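PDB 4MJK: CRISPR protein from Archaeoglobus fulgidus, which probably serves as a Cas5-type subunit of an archaeal type I-A Cascade complex, helping to hold the CRISPR RNA. Local coordinates for residues S193-F198 with I230-S235. Numbering follows the deposited sequence.
Sequences SQRWEF and IPIMTS
The carbonyl oxygen of Ile230 is gripped twice from the facing strand: Glu197 N donates to Ile230 O at 2.8 Å, in the carbonyl plane, and Trp196 CA adds a C-H...O contact to the same oxygen at 3.3 Å. Ile230 N returns a bond to Glu197 O, completing the hydrogen-bonded antiparallel pair. One residue along, Trp196 and Pro231 form a non-hydrogen-bonded pair, and beyond it Ile232 N reaches Arg195 O at 2.9 Å from above the carbonyl plane, with Pro231 CA also pointing its hydrogen at that oxygen. Side chains split between the two faces of the sheet. On one, Pro231 CB lies over the six-membered ring of Trp196, 3.8 Å from its centroid and 11° off the normal, a CH-pi contact, while Pro231 CD touches CZ3. Pro240 packs against both residues, and a weak bond from Trp196 NE1 reaches back to Ser193 O, at the end of the preceding strand. An alanine in place of Trp196 would probably leave Pro231 CB and CD without their aromatic surface and open a gap beside Pro240. On the other face, Glu197 CB rests on Ile230 CG1. Beyond the last bridged pair, Arg195 CG, anti to its carbonyl carbon (chi1 -76°), meets Thr234 CG2 at 3.5 Å, the two side chains crossing at about a right angle. Bends at chi2 and chi3 turn the Arg195 chain back, so that Ile232 CB lies to one face of the guanidinium, offset toward its rim, while Glu197 OE1 sits in plane at its edge, a long salt bridge within 193-198 (3.5 Å to Arg195 NH1). Glu197 OE2 accepts the N-H of Phe198 through its anti lone pair, which helps to fix the carboxylate. In this small three-stranded antiparallel sheet, with 180-181 as the other outer strand, edge strand 196-202 thus joins central strand 225-231 by backbone bonds, with proline in a pair that needs no N-H, a proline C-H over the indole face and a partly exposed ion pair beside Ile232.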
ATOM      1  N   SER A 193      15.355  23.548   4.287  1.00 18.14           N
ATOM      2  CA  SER A 193      14.429  22.760   5.101  1.00 18.05           C
ATOM      3  C   SER A 193      14.645  21.272   4.867  1.00 19.98           C
ATOM      4  O   SER A 193      14.903  20.818   3.739  1.00 14.39           O
ATOM      5  CB  SER A 193      12.979  23.162   4.865  1.00 21.07           C
ATOM      6  OG  SER A 193      12.707  23.213   3.486  1.00 22.35           O
ATOM      7  N   GLN A 194      14.548  20.525   5.958  1.00 19.54           N
ATOM      8  CA  GLN A 194      15.147  19.204   6.037  1.00 22.03           C
ATOM      9  C   GLN A 194      14.488  18.026   5.387  1.00 31.14           C
ATOM     10  O   GLN A 194      13.283  17.992   5.094  1.00 25.50           O
ATOM     11  CB  GLN A 194      15.468  18.816   7.480  1.00 28.50           C
ATOM     12  CG  GLN A 194      16.857  19.256   7.906  1.00 25.50           C
ATOM     13  CD  GLN A 194      17.952  18.552   7.129  1.00 29.68           C
ATOM     14  OE1 GLN A 194      17.686  17.670   6.303  1.00 29.17           O
ATOM     15  NE2 GLN A 194      19.197  18.931   7.396  1.00 29.63           N
ATOM     16  N   ARG A 195      15.375  17.046   5.244  1.00 33.29           N
ATOM     17  CA  ARG A 195      15.194  15.779   4.598  1.00 24.30           C
ATOM     18  C   ARG A 195      15.454  15.844   3.101  1.00 17.59           C
ATOM     19  O   ARG A 195      14.556  16.040   2.284  1.00 15.75           O
ATOM     20  CB  ARG A 195      13.905  15.093   5.016  1.00 30.07           C
ATOM     21  CG  ARG A 195      14.031  14.488   6.410  1.00 30.71           C
ATOM     22  CD  ARG A 195      15.065  13.373   6.419  1.00 36.61           C
ATOM     23  NE  ARG A 195      14.406  12.073   6.511  1.00 39.07           N
ATOM     24  CZ  ARG A 195      14.950  10.915   6.148  1.00 34.36           C
ATOM     25  NH1 ARG A 195      16.177  10.872   5.651  1.00 38.39           N
ATOM     26  NH2 ARG A 195      14.257   9.794   6.281  1.00 33.72           N
ATOM     27  N   TRP A 196      16.733  15.690   2.787  1.00 14.58           N
ATOM     28  CA  TRP A 196      17.200  15.440   1.443  1.00 14.07           C
ATOM     29  C   TRP A 196      18.039  14.159   1.451  1.00 16.87           C
ATOM     30  O   TRP A 196      19.170  14.133   1.956  1.00 19.45           O
ATOM     31  CB  TRP A 196      18.019  16.617   0.938  1.00 14.58           C
ATOM     32  CG  TRP A 196      17.147  17.794   0.637  1.00 13.79           C
ATOM     33  CD1 TRP A 196      16.737  18.770   1.521  1.00 12.98           C
ATOM     34  CD2 TRP A 196      16.526  18.095  -0.613  1.00 11.80           C
ATOM     35  NE1 TRP A 196      15.930  19.674   0.873  1.00 13.83           N
ATOM     36  CE2 TRP A 196      15.779  19.279  -0.435  1.00 13.67           C
ATOM     37  CE3 TRP A 196      16.543  17.488  -1.880  1.00 11.68           C
ATOM     38  CZ2 TRP A 196      15.054  19.866  -1.472  1.00 11.81           C
ATOM     39  CZ3 TRP A 196      15.832  18.071  -2.903  1.00 11.68           C
ATOM     40  CH2 TRP A 196      15.093  19.251  -2.695  1.00 11.14           C
ATOM     41  N   GLU A 197      17.479  13.100   0.892  1.00 10.79           N
ATOM     42  CA  GLU A 197      18.162  11.823   0.838  1.00 14.16           C
ATOM     43  C   GLU A 197      18.946  11.678  -0.474  1.00 12.85           C
ATOM     44  O   GLU A 197      18.979  12.607  -1.277  1.00 11.08           O
ATOM     45  CB  GLU A 197      17.148  10.694   1.007  1.00 15.56           C
ATOM     46  CG  GLU A 197      17.081  10.168   2.429  1.00 22.49           C
ATOM     47  CD  GLU A 197      18.194   9.177   2.727  1.00 30.14           C
ATOM     48  OE1 GLU A 197      18.172   8.577   3.824  1.00 37.22           O
ATOM     49  OE2 GLU A 197      19.089   8.991   1.863  1.00 24.98           O
ATOM     50  N   PHE A 198      19.593  10.525  -0.649  1.00  9.50           N
ATOM     51  CA  PHE A 198      20.330  10.176  -1.855  1.00 10.58           C
ATOM     52  C   PHE A 198      19.684   8.922  -2.437  1.00 10.09           C
ATOM     53  O   PHE A 198      19.266   8.025  -1.694  1.00 12.58           O
ATOM     54  CB  PHE A 198      21.790   9.802  -1.536  1.00 13.54           C
ATOM     55  CG  PHE A 198      22.639  10.943  -1.028  1.00 16.94           C
ATOM     56  CD1 PHE A 198      23.522  11.595  -1.876  1.00 18.02           C
ATOM     57  CD2 PHE A 198      22.549  11.360   0.296  1.00 21.45           C
ATOM     58  CE1 PHE A 198      24.307  12.638  -1.415  1.00 21.68           C
ATOM     59  CE2 PHE A 198      23.337  12.409   0.770  1.00 20.85           C
ATOM     60  CZ  PHE A 198      24.216  13.041  -0.089  1.00 20.57           C
ATOM     61  N   ILE A 230      16.956  13.742  -3.243  1.00  8.96           N
ATOM     62  CA  ILE A 230      15.497  13.650  -3.276  1.00  8.92           C
ATOM     63  C   ILE A 230      14.933  14.213  -1.985  1.00 10.12           C
ATOM     64  O   ILE A 230      15.465  13.944  -0.899  1.00 11.94           O
ATOM     65  CB  ILE A 230      15.006  12.175  -3.445  1.00  9.86           C
ATOM     66  CG1 ILE A 230      15.683  11.262  -2.417  1.00 10.86           C
ATOM     67  CG2 ILE A 230      15.315  11.668  -4.863  1.00 10.01           C
ATOM     68  CD1 ILE A 230      15.138   9.836  -2.357  1.00 11.46           C
ATOM     69  N   PRO A 231      13.853  14.996  -2.086  1.00  8.93           N
ATOM     70  CA  PRO A 231      13.285  15.558  -0.860  1.00 10.92           C
ATOM     71  C   PRO A 231      12.350  14.562  -0.166  1.00 13.41           C
ATOM     72  O   PRO A 231      11.627  13.805  -0.834  1.00 12.54           O
ATOM     73  CB  PRO A 231      12.493  16.757  -1.372  1.00 11.85           C
ATOM     74  CG  PRO A 231      12.006  16.312  -2.738  1.00  9.70           C
ATOM     75  CD  PRO A 231      13.134  15.444  -3.295  1.00  9.22           C
ATOM     76  N   ILE A 232      12.379  14.576   1.164  1.00 11.81           N
ATOM     77  CA  ILE A 232      11.539  13.725   1.988  1.00 13.54           C
ATOM     78  C   ILE A 232      10.808  14.637   2.973  1.00 14.43           C
ATOM     79  O   ILE A 232      11.408  15.244   3.862  1.00 12.93           O
ATOM     80  CB  ILE A 232      12.357  12.686   2.776  1.00 16.03           C
ATOM     81  CG1 ILE A 232      13.253  11.846   1.840  1.00 18.04           C
ATOM     82  CG2 ILE A 232      11.427  11.835   3.657  1.00 17.99           C
ATOM     83  CD1 ILE A 232      12.557  10.746   1.140  1.00 15.93           C
HETATM   84  N   MSE A 233       9.506  14.738   2.780  1.00 13.16           N
HETATM   85  CA  MSE A 233       8.654  15.607   3.568  1.00 17.04           C
HETATM   86  C   MSE A 233       8.449  14.986   4.943  1.00 20.46           C
HETATM   87  O   MSE A 233       8.153  13.795   5.046  1.00 20.56           O
HETATM   88  CB  MSE A 233       7.316  15.701   2.830  1.00 18.53           C
HETATM   89  CG  MSE A 233       6.351  16.739   3.297  1.00 27.56           C
HETATM   90 SE   MSE A 233       4.910  16.830   1.975  0.50 21.68          SE
HETATM   91  CE  MSE A 233       5.443  18.485   1.077  1.00 28.45           C
ATOM     92  N   THR A 234       8.619  15.776   5.999  1.00 20.40           N
ATOM     93  CA  THR A 234       8.407  15.278   7.358  1.00 22.52           C
ATOM     94  C   THR A 234       7.152  15.866   7.998  1.00 25.80           C
ATOM     95  O   THR A 234       6.718  15.416   9.054  1.00 31.34           O
ATOM     96  CB  THR A 234       9.610  15.569   8.273  1.00 23.65           C
ATOM     97  OG1 THR A 234       9.962  16.954   8.184  1.00 30.75           O
ATOM     98  CG2 THR A 234      10.804  14.724   7.865  1.00 28.79           C
ATOM     99  N   SER A 235       6.578  16.875   7.357  1.00 24.36           N
ATOM    100  CA  SER A 235       5.389  17.536   7.871  1.00 27.49           C
ATOM    101  C   SER A 235       4.596  18.063   6.700  1.00 26.99           C
ATOM    102  O   SER A 235       5.169  18.489   5.688  1.00 26.59           O
ATOM    103  CB  SER A 235       5.780  18.696   8.799  1.00 30.00           C
ATOM    104  OG  SER A 235       4.730  19.652   8.925  1.00 32.20           O
TER